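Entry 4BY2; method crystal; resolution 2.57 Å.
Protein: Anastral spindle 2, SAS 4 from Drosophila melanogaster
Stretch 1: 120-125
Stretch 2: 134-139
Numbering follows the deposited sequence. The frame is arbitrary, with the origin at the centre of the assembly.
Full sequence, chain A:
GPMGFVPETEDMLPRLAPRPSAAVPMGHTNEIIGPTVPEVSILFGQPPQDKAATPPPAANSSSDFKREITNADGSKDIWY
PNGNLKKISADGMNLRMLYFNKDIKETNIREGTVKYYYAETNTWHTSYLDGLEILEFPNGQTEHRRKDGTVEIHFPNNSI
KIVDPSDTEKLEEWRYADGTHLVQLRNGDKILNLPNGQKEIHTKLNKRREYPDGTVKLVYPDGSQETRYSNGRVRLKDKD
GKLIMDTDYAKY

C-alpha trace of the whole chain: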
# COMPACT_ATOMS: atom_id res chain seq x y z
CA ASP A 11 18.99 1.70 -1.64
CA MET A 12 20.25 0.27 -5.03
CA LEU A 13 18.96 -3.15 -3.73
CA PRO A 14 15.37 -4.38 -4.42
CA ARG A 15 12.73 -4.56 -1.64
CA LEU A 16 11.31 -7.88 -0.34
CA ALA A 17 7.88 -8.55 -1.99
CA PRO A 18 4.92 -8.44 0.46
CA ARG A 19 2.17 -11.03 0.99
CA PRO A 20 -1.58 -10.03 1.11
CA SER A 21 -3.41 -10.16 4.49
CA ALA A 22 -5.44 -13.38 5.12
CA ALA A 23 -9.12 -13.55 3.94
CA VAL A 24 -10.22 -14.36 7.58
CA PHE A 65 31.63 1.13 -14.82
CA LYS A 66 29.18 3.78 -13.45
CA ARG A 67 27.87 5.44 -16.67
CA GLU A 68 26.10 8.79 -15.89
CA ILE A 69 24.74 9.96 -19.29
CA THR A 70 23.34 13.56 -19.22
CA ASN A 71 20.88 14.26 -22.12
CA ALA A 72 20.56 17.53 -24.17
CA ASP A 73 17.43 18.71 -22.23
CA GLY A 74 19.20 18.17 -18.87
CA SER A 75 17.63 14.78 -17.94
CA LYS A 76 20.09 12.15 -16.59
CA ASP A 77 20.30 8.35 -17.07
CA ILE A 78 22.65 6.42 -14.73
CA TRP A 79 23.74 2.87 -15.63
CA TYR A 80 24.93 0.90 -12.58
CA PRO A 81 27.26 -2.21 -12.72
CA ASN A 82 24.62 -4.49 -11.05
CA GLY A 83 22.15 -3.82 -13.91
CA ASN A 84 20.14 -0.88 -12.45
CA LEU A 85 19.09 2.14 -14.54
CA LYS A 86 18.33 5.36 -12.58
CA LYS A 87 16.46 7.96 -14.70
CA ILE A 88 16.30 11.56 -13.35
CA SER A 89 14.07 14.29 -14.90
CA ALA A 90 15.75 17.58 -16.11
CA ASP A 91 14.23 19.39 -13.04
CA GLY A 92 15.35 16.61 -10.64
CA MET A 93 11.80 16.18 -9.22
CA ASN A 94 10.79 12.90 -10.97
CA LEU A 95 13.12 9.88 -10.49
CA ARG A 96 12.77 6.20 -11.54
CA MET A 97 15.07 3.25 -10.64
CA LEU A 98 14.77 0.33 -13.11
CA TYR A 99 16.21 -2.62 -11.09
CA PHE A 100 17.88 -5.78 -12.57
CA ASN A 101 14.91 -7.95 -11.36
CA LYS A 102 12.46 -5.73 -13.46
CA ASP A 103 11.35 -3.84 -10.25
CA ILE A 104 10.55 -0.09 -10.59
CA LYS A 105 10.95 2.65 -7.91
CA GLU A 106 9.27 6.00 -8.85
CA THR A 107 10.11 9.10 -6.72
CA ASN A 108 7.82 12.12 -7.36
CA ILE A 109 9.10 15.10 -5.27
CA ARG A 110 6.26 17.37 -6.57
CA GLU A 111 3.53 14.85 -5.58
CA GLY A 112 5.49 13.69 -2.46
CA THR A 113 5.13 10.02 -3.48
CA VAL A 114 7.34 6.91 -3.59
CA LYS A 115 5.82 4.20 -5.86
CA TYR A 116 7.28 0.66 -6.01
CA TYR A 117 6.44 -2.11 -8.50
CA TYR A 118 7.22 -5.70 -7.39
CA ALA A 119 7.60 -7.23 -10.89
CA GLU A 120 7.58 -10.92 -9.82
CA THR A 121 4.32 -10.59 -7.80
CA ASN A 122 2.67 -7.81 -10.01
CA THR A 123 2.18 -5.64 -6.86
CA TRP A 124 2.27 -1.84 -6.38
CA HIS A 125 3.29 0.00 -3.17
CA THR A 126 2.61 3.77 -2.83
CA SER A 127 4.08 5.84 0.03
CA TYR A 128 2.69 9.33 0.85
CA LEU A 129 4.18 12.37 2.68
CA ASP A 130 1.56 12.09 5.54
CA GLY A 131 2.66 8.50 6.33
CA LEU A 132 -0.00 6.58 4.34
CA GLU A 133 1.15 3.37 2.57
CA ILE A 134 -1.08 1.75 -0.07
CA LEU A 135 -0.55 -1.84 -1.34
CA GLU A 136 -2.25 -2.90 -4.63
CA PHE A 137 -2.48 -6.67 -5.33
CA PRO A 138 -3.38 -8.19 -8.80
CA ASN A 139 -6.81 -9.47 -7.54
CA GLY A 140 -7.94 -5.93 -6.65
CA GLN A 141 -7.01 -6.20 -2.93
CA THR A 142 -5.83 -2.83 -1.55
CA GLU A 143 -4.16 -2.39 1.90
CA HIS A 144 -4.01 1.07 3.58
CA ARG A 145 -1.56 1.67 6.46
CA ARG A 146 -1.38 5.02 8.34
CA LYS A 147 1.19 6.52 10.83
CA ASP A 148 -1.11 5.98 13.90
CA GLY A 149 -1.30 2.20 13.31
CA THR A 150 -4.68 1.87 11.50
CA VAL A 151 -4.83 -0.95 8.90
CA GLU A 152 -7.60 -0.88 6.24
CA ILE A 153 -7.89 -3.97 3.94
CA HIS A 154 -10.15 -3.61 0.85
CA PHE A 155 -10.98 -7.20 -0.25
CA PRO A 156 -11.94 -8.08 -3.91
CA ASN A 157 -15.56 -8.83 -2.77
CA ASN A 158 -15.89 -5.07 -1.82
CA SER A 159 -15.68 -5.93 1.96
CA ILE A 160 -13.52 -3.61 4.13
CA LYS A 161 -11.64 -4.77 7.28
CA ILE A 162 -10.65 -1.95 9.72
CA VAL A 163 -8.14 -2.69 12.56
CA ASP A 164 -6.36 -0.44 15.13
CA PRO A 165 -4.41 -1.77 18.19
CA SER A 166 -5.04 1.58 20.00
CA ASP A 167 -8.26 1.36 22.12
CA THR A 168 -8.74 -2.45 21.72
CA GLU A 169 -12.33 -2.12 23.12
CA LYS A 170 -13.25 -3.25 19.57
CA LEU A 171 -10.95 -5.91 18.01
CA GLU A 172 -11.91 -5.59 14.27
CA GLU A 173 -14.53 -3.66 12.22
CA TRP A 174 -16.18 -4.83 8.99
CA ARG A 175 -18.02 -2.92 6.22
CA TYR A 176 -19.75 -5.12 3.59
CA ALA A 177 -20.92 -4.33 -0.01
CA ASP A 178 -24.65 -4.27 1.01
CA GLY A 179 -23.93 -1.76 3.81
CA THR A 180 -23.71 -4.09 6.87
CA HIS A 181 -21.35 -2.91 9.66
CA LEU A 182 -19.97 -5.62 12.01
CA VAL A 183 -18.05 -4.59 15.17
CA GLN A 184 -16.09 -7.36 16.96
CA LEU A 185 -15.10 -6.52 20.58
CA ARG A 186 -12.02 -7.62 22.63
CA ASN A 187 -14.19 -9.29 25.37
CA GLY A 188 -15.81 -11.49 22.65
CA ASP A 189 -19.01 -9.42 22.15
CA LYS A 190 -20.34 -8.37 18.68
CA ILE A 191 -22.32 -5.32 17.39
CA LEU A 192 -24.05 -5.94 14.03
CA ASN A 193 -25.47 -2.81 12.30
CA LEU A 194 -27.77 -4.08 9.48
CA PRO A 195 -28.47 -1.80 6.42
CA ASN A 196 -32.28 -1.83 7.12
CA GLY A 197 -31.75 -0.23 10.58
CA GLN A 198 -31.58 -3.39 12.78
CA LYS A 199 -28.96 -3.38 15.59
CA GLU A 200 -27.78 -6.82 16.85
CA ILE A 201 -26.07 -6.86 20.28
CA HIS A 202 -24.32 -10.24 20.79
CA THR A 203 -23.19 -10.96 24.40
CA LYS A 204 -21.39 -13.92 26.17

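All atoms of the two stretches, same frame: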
# COMPACT_ATOMS: atom_id res chain seq x y z
N GLU A 120 7.83 -9.49 -9.97
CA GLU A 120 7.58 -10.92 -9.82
C GLU A 120 6.15 -11.23 -9.35
O GLU A 120 5.53 -12.16 -9.87
CB GLU A 120 8.61 -11.54 -8.86
CG GLU A 120 8.87 -13.02 -9.09
CD GLU A 120 10.11 -13.57 -8.40
OE1 GLU A 120 10.19 -13.48 -7.15
OE2 GLU A 120 10.99 -14.11 -9.11
N THR A 121 5.64 -10.43 -8.40
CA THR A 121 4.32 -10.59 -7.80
C THR A 121 3.24 -9.63 -8.35
O THR A 121 2.10 -9.68 -7.87
CB THR A 121 4.43 -10.51 -6.26
OG1 THR A 121 5.25 -9.40 -5.90
CG2 THR A 121 4.99 -11.78 -5.65
N ASN A 122 3.57 -8.78 -9.36
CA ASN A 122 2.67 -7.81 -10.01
C ASN A 122 1.94 -6.91 -8.99
O ASN A 122 0.74 -6.63 -9.11
CB ASN A 122 1.69 -8.55 -10.96
CG ASN A 122 0.90 -7.67 -11.91
OD1 ASN A 122 1.26 -6.53 -12.21
ND2 ASN A 122 -0.21 -8.20 -12.42
N THR A 123 2.69 -6.45 -7.97
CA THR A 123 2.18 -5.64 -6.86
C THR A 123 2.75 -4.23 -6.87
O THR A 123 3.92 -4.03 -7.17
CB THR A 123 2.45 -6.38 -5.53
OG1 THR A 123 2.02 -7.74 -5.64
CG2 THR A 123 1.79 -5.73 -4.32
N TRP A 124 1.91 -3.25 -6.50
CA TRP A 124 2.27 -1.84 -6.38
C TRP A 124 2.26 -1.40 -4.92
O TRP A 124 1.38 -1.82 -4.16
CB TRP A 124 1.29 -0.98 -7.18
CG TRP A 124 1.59 -0.90 -8.65
CD1 TRP A 124 0.96 -1.59 -9.65
CD2 TRP A 124 2.59 -0.09 -9.27
NE1 TRP A 124 1.51 -1.25 -10.87
CE2 TRP A 124 2.51 -0.32 -10.67
CE3 TRP A 124 3.55 0.81 -8.79
CZ2 TRP A 124 3.36 0.30 -11.58
CZ3 TRP A 124 4.39 1.44 -9.70
CH2 TRP A 124 4.30 1.18 -11.07
N HIS A 125 3.22 -0.55 -4.52
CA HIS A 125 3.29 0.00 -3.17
C HIS A 125 3.52 1.51 -3.24
O HIS A 125 4.57 1.95 -3.71
CB HIS A 125 4.35 -0.70 -2.30
CG HIS A 125 4.45 -0.16 -0.91
ND1 HIS A 125 3.63 -0.61 0.11
CD2 HIS A 125 5.30 0.77 -0.40
CE1 HIS A 125 3.99 0.06 1.19
NE2 HIS A 125 4.99 0.90 0.94
N ILE A 134 -0.06 2.48 0.66
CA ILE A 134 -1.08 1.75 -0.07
C ILE A 134 -0.48 0.61 -0.89
O ILE A 134 0.38 0.84 -1.73
CB ILE A 134 -1.98 2.70 -0.92
CG1 ILE A 134 -2.80 3.65 -0.03
CG2 ILE A 134 -2.89 1.91 -1.88
CD1 ILE A 134 -3.62 4.73 -0.77
N LEU A 135 -0.95 -0.63 -0.63
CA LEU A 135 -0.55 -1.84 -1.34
C LEU A 135 -1.64 -2.23 -2.33
O LEU A 135 -2.81 -2.27 -1.95
CB LEU A 135 -0.30 -2.98 -0.36
CG LEU A 135 1.10 -3.07 0.22
CD1 LEU A 135 1.13 -4.00 1.42
CD2 LEU A 135 2.10 -3.55 -0.84
N GLU A 136 -1.29 -2.52 -3.59
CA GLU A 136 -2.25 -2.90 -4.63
C GLU A 136 -1.88 -4.26 -5.21
O GLU A 136 -0.87 -4.38 -5.91
CB GLU A 136 -2.33 -1.83 -5.74
CG GLU A 136 -2.84 -0.47 -5.27
CD GLU A 136 -2.03 0.72 -5.76
OE1 GLU A 136 -0.96 0.99 -5.17
OE2 GLU A 136 -2.49 1.39 -6.71
N PHE A 137 -2.68 -5.29 -4.89
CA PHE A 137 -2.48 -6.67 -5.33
C PHE A 137 -3.20 -6.96 -6.66
O PHE A 137 -4.19 -6.28 -6.96
CB PHE A 137 -2.87 -7.65 -4.21
CG PHE A 137 -1.95 -7.57 -3.02
CD1 PHE A 137 -0.72 -8.22 -3.01
CD2 PHE A 137 -2.29 -6.81 -1.91
CE1 PHE A 137 0.14 -8.13 -1.92
CE2 PHE A 137 -1.43 -6.71 -0.81
CZ PHE A 137 -0.22 -7.37 -0.82
N PRO A 138 -2.74 -7.94 -7.49
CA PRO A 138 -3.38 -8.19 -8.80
C PRO A 138 -4.87 -8.55 -8.80
O PRO A 138 -5.53 -8.35 -9.83
CB PRO A 138 -2.55 -9.33 -9.40
CG PRO A 138 -1.26 -9.29 -8.69
CD PRO A 138 -1.55 -8.81 -7.31
N ASN A 139 -5.40 -9.08 -7.68
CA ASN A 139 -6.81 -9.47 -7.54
C ASN A 139 -7.75 -8.32 -7.18
O ASN A 139 -8.95 -8.53 -7.04
CB ASN A 139 -6.94 -10.62 -6.53
CG ASN A 139 -6.51 -10.30 -5.11
OD1 ASN A 139 -5.82 -9.31 -4.83
ND2 ASN A 139 -6.89 -11.16 -4.18
O HOH W 1 -1.21 -4.47 -8.74

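The two stretches are neighbouring strands of an antiparallel sheet together with the loop ends that adjoin them. Residues 123-125 run against 134-136, their directions 169° apart and their axes 4.7 Å apart at closest approach. The register sets T123 near F137, W124 opposite E136 and H125 opposite L135, and the contact buries 426 Å² in all.

Stretch 1 enters through a turn. E120 is exposed and does not reach the other stretch. T121 contributes mainly its carbonyl, which works in two directions: T121 O lies 3.5 Å from P138 CG, and it accepts a hydrogen bond from the hydroxyl of T123, with T123 OG1 to T121 O at 3.0 Å. That bond ties the turn to the start of the strand.

N122 has phi and psi of 52° and 42°, a left-handed conformation that asparagine tolerates better than most residues with a beta carbon. Its carbonyl approaches the proline ring, N122 O to P138 CG being 3.4 Å, while N122 CB lies 3.8 Å from the same P138 CG. The strands do not pair directly here; instead a water donates hydrogen bonds to N122 O and to E136 O, each 2.9 Å from the water oxygen, and so extends the polar link beyond the last direct backbone bond. P138, whose CA-to-CB bond points toward stretch 1, suits this end: its ring covers the turn, and its nitrogen has no hydrogen to offer.

T123 is buried, and its branched side chain serves both polar and apolar needs. While OG1 satisfies itself on T121 O, the methyl sits over one face of the F137 ring, T123 CG2 being 4.1 Å from the ring centroid in a CH-pi contact. The CA-to-CB bond of F137 points away from stretch 1, but the end of the side chain comes nearer and supplies this aromatic surface. The same methyl, T123 CG2, also lies 4.1 Å from L135 CD2. Along the backbone, T123 CA approaches E136 O at 3.4 Å in a CA-H...O contact.

W124 and E136 form the hydrogen-bonded pair. W124 N donates to E136 O at 3.1 Å, and E136 N donates to W124 O at 2.8 Å; both bonds are nearly straight, at 169° and 162°. W124 O also receives a CA-H...O contact from L135 CA at 3.4 Å. The two side chains share a face of the sheet, where W124 CB lies 3.6 Å from E136 OE1. The indole then leads away from stretch 2, so the side chains meet near the base of the tryptophan; E136 as a whole is partly exposed.

H125 and L135 make the non-hydrogen-bonded pair, with their CA atoms 4.6 Å apart and their side chains on the other face. L135 CD2 meets the edge of the imidazole, 3.4 Å from H125 ND1, a packing contact between a methyl and the ring. The backbone adds a last CA-H...O contact, H125 CA to I134 O at 3.4 Å, while the CA-to-CB bond of I134 points away from stretch 1.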